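Putative glutathione S-transferase (PDB 3M1G) probably acts as a glutathione transferase, with a thioredoxin-like N-terminal domain and a helical C-terminal domain related to the omega-like class. Local coordinates at residues 284-295 / 353-361. Residues are numbered along the deposited sequence; the frame is centred on the assembly and turned at random.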
loop_
_atom_site.group_PDB
_atom_site.type_symbol
_atom_site.label_atom_id
_atom_site.label_comp_id
_atom_site.label_asym_id
_atom_site.label_seq_id
_atom_site.Cartn_x
_atom_site.Cartn_y
_atom_site.Cartn_z
ATOM N N PHE A 284 3.638 13.453 -15.435
ATOM C CA PHE A 284 4.971 12.888 -15.229
ATOM C C PHE A 284 5.777 12.904 -16.514
ATOM O O PHE A 284 6.948 13.244 -16.504
ATOM C CB PHE A 284 4.918 11.455 -14.666
ATOM C CG PHE A 284 6.278 10.859 -14.417
ATOM C CD1 PHE A 284 6.966 10.202 -15.435
ATOM C CD2 PHE A 284 6.885 10.988 -13.162
ATOM C CE1 PHE A 284 8.267 9.688 -15.224
ATOM C CE2 PHE A 284 8.166 10.456 -12.928
ATOM C CZ PHE A 284 8.852 9.804 -13.970
ATOM N N GLN A 285 5.132 12.551 -17.607
ATOM C CA GLN A 285 5.785 12.440 -18.921
ATOM C C GLN A 285 6.019 13.791 -19.589
ATOM O O GLN A 285 6.592 13.838 -20.658
ATOM C CB GLN A 285 4.983 11.516 -19.831
ATOM C CG GLN A 285 4.866 10.091 -19.252
ATOM C CD GLN A 285 3.861 9.206 -19.940
ATOM O OE1 GLN A 285 3.356 9.525 -21.017
ATOM N NE2 GLN A 285 3.555 8.061 -19.308
ATOM N N THR A 286 5.643 14.882 -18.925
ATOM C CA THR A 286 5.832 16.243 -19.457
ATOM C C THR A 286 7.131 16.831 -18.903
ATOM O O THR A 286 7.460 16.651 -17.723
ATOM C CB THR A 286 4.636 17.135 -19.055
ATOM O OG1 THR A 286 3.421 16.528 -19.529
ATOM C CG2 THR A 286 4.760 18.583 -19.590
ATOM N N PRO A 287 7.882 17.563 -19.742
ATOM C CA PRO A 287 9.072 18.252 -19.243
ATOM C C PRO A 287 8.809 19.083 -18.013
ATOM O O PRO A 287 7.745 19.686 -17.900
ATOM C CB PRO A 287 9.479 19.149 -20.439
ATOM C CG PRO A 287 9.055 18.368 -21.611
ATOM C CD PRO A 287 7.727 17.732 -21.197
ATOM N N GLY A 288 9.772 19.102 -17.092
ATOM C CA GLY A 288 9.630 19.826 -15.838
ATOM C C GLY A 288 9.130 18.969 -14.678
ATOM O O GLY A 288 9.436 19.239 -13.516
ATOM N N PHE A 289 8.389 17.922 -15.003
ATOM C CA PHE A 289 7.692 17.108 -13.992
ATOM C C PHE A 289 8.564 15.855 -13.661
ATOM O O PHE A 289 9.307 15.853 -12.664
ATOM C CB PHE A 289 6.280 16.759 -14.501
ATOM C CG PHE A 289 5.318 17.932 -14.519
ATOM C CD1 PHE A 289 5.236 18.771 -15.614
ATOM C CD2 PHE A 289 4.478 18.180 -13.443
ATOM C CE1 PHE A 289 4.353 19.838 -15.644
ATOM C CE2 PHE A 289 3.560 19.260 -13.461
ATOM C CZ PHE A 289 3.514 20.105 -14.571
ATOM N N GLY A 290 8.522 14.832 -14.509
ATOM C CA GLY A 290 9.266 13.605 -14.267
ATOM C C GLY A 290 10.759 13.811 -14.170
ATOM O O GLY A 290 11.433 13.131 -13.396
ATOM N N ASP A 291 11.283 14.781 -14.918
ATOM C CA ASP A 291 12.727 15.005 -14.958
ATOM C C ASP A 291 13.207 15.839 -13.781
ATOM O O ASP A 291 14.373 16.189 -13.726
ATOM C CB ASP A 291 13.190 15.547 -16.357
ATOM C CG ASP A 291 12.665 16.976 -16.694
ATOM O OD1 ASP A 291 11.920 17.605 -15.890
ATOM O OD2 ASP A 291 13.031 17.484 -17.806
ATOM N N THR A 292 12.305 16.202 -12.857
ATOM C CA THR A 292 12.714 16.761 -11.583
ATOM C C THR A 292 12.301 15.831 -10.388
ATOM O O THR A 292 12.382 16.244 -9.203
ATOM C CB THR A 292 12.149 18.157 -11.394
ATOM O OG1 THR A 292 10.713 18.124 -11.339
ATOM C CG2 THR A 292 12.598 19.129 -12.578
ATOM N N THR A 293 11.832 14.615 -10.707
ATOM C CA THR A 293 11.285 13.696 -9.698
ATOM C C THR A 293 12.306 12.587 -9.439
ATOM O O THR A 293 12.586 11.779 -10.342
ATOM C CB THR A 293 9.959 13.090 -10.164
ATOM O OG1 THR A 293 9.031 14.142 -10.440
ATOM C CG2 THR A 293 9.343 12.138 -9.089
ATOM N N ASP A 294 12.879 12.588 -8.234
ATOM C CA ASP A 294 13.855 11.574 -7.819
ATOM C C ASP A 294 13.201 10.655 -6.784
ATOM O O ASP A 294 13.080 11.004 -5.595
ATOM C CB ASP A 294 15.125 12.232 -7.266
ATOM C CG ASP A 294 16.265 11.221 -6.994
ATOM O OD1 ASP A 294 15.942 10.093 -6.587
ATOM O OD2 ASP A 294 17.472 11.585 -7.182
ATOM N N PHE A 295 12.763 9.491 -7.248
ATOM C CA PHE A 295 11.989 8.584 -6.393
ATOM C C PHE A 295 12.817 8.024 -5.239
ATOM O O PHE A 295 12.288 7.815 -4.149
ATOM C CB PHE A 295 11.373 7.456 -7.207
ATOM C CG PHE A 295 10.225 7.887 -8.071
ATOM C CD1 PHE A 295 9.008 8.189 -7.514
ATOM C CD2 PHE A 295 10.362 7.960 -9.449
ATOM C CE1 PHE A 295 7.944 8.551 -8.308
ATOM C CE2 PHE A 295 9.328 8.324 -10.240
ATOM C CZ PHE A 295 8.093 8.622 -9.667
ATOM N N GLU A 353 20.174 17.438 -13.063
ATOM C CA GLU A 353 19.444 16.213 -13.452
ATOM C C GLU A 353 19.149 15.299 -12.256
ATOM O O GLU A 353 19.791 15.390 -11.239
ATOM C CB GLU A 353 20.207 15.447 -14.541
ATOM C CG GLU A 353 21.430 14.663 -14.087
ATOM C CD GLU A 353 22.693 15.524 -13.797
ATOM O OE1 GLU A 353 22.725 16.755 -14.076
ATOM O OE2 GLU A 353 23.662 14.933 -13.266
ATOM N N VAL A 354 18.156 14.438 -12.392
ATOM C CA VAL A 354 17.807 13.477 -11.347
ATOM C C VAL A 354 19.007 12.531 -11.177
ATOM O O VAL A 354 19.516 12.004 -12.148
ATOM C CB VAL A 354 16.531 12.727 -11.720
ATOM C CG1 VAL A 354 16.351 11.438 -10.896
ATOM C CG2 VAL A 354 15.345 13.678 -11.579
ATOM N N LYS A 355 19.504 12.440 -9.950
ATOM C CA LYS A 355 20.707 11.671 -9.636
ATOM C C LYS A 355 20.403 10.176 -9.607
ATOM O O LYS A 355 21.256 9.372 -9.969
ATOM C CB LYS A 355 21.309 12.131 -8.297
ATOM C CG LYS A 355 21.747 13.594 -8.267
ATOM C CD LYS A 355 22.977 13.826 -9.149
ATOM C CE LYS A 355 23.521 15.252 -9.014
ATOM N NZ LYS A 355 24.731 15.404 -9.831
ATOM N N ASN A 356 19.176 9.810 -9.238
ATOM C CA ASN A 356 18.784 8.395 -9.171
ATOM C C ASN A 356 17.652 8.030 -10.154
ATOM O O ASN A 356 16.544 7.690 -9.748
ATOM C CB ASN A 356 18.382 8.058 -7.725
ATOM C CG ASN A 356 19.466 8.436 -6.719
ATOM O OD1 ASN A 356 20.390 7.669 -6.506
ATOM N ND2 ASN A 356 19.362 9.622 -6.114
ATOM N N PRO A 357 17.936 8.098 -11.460
ATOM C CA PRO A 357 16.882 7.893 -12.423
ATOM C C PRO A 357 16.394 6.441 -12.428
ATOM O O PRO A 357 17.200 5.540 -12.290
ATOM C CB PRO A 357 17.556 8.256 -13.754
ATOM C CG PRO A 357 19.018 7.922 -13.533
ATOM C CD PRO A 357 19.261 8.246 -12.087
ATOM N N GLU A 358 15.082 6.227 -12.552
ATOM C CA GLU A 358 14.539 4.906 -12.851
ATOM C C GLU A 358 14.900 4.532 -14.280
ATOM O O GLU A 358 15.337 5.408 -15.034
ATOM C CB GLU A 358 13.019 4.907 -12.684
ATOM C CG GLU A 358 12.558 5.104 -11.250
ATOM C CD GLU A 358 12.968 3.922 -10.334
ATOM O OE1 GLU A 358 12.866 2.751 -10.754
ATOM O OE2 GLU A 358 13.393 4.169 -9.190
ATOM N N PRO A 359 14.748 3.224 -14.668
ATOM C CA PRO A 359 15.174 2.869 -16.045
ATOM C C PRO A 359 14.382 3.657 -17.097
ATOM O O PRO A 359 14.869 3.886 -18.161
ATOM C CB PRO A 359 14.921 1.346 -16.148
ATOM C CG PRO A 359 14.882 0.836 -14.706
ATOM C CD PRO A 359 14.396 2.039 -13.857
ATOM N N PHE A 360 13.176 4.116 -16.773
ATOM C CA PHE A 360 12.362 4.851 -17.746
ATOM C C PHE A 360 12.596 6.384 -17.738
ATOM O O PHE A 360 11.994 7.102 -18.528
ATOM C CB PHE A 360 10.864 4.503 -17.526
ATOM C CG PHE A 360 10.377 4.755 -16.107
ATOM C CD1 PHE A 360 9.956 6.016 -15.729
ATOM C CD2 PHE A 360 10.402 3.732 -15.154
ATOM C CE1 PHE A 360 9.530 6.269 -14.431
ATOM C CE2 PHE A 360 9.985 3.963 -13.862
ATOM C CZ PHE A 360 9.553 5.231 -13.486
ATOM N N GLN A 361 13.501 6.890 -16.898
ATOM C CA GLN A 361 13.783 8.327 -16.839
ATOM C C GLN A 361 15.059 8.701 -17.628
ATOM O O GLN A 361 15.962 7.859 -17.668
ATOM C CB GLN A 361 13.936 8.773 -15.386
ATOM C CG GLN A 361 12.610 8.903 -14.636
ATOM C CD GLN A 361 12.824 9.345 -13.214
ATOM O OE1 GLN A 361 13.405 8.609 -12.407
ATOM N NE2 GLN A 361 12.356 10.549 -12.886
HETATM O O HOH W 1 16.512 14.764 -14.716
HETATM O O HOH W 2 18.180 13.942 -7.924
HETATM O O HOH W 3 13.839 8.650 -9.711
#
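Gln-361 ends the modelled chain with its amide N-H groups turned on two carbonyls of 284-295. NE2 reaches Thr-293 O at 2.8 Å, nearly straight (171°): NE2 lies in that carbonyl plane, and the oxygen in the Gln-361 amide plane. Its bond to Gly-290 O is bent and weak. OE1 accepts from Glu-358 N at 2.9 Å across the type I turn 358-361, which fixes the amide's rotation. Asp-294 OD2 takes Asn-356 ND2 at 2.9 Å on its syn lone pair and Asn-356 N at 3.2 Å from above the carboxylate plane. With CG anti to the backbone N (chi1 -172°), Asp-294 is also the N-cap of helix 295-305, OD1 accepting from Glu-297 N. Val-354 CG2 packs 3.4 Å from Asp-291 O. Phe-284 CZ touches the edge of the Phe-360 ring at CE1 (3.6 Å). Further out, water 1 links Asp-291 O to Val-354 N, water 2 links OD2 to Lys-355 N, and Tyr-249 bonds Thr-293 OG1. Side-chain amides and one carboxylate thus hold the tail on the loop, with its short 3-10 segment, joining two helices of the GST C-terminal domain. So many donors around Asp-294 would probably favour its ionised form.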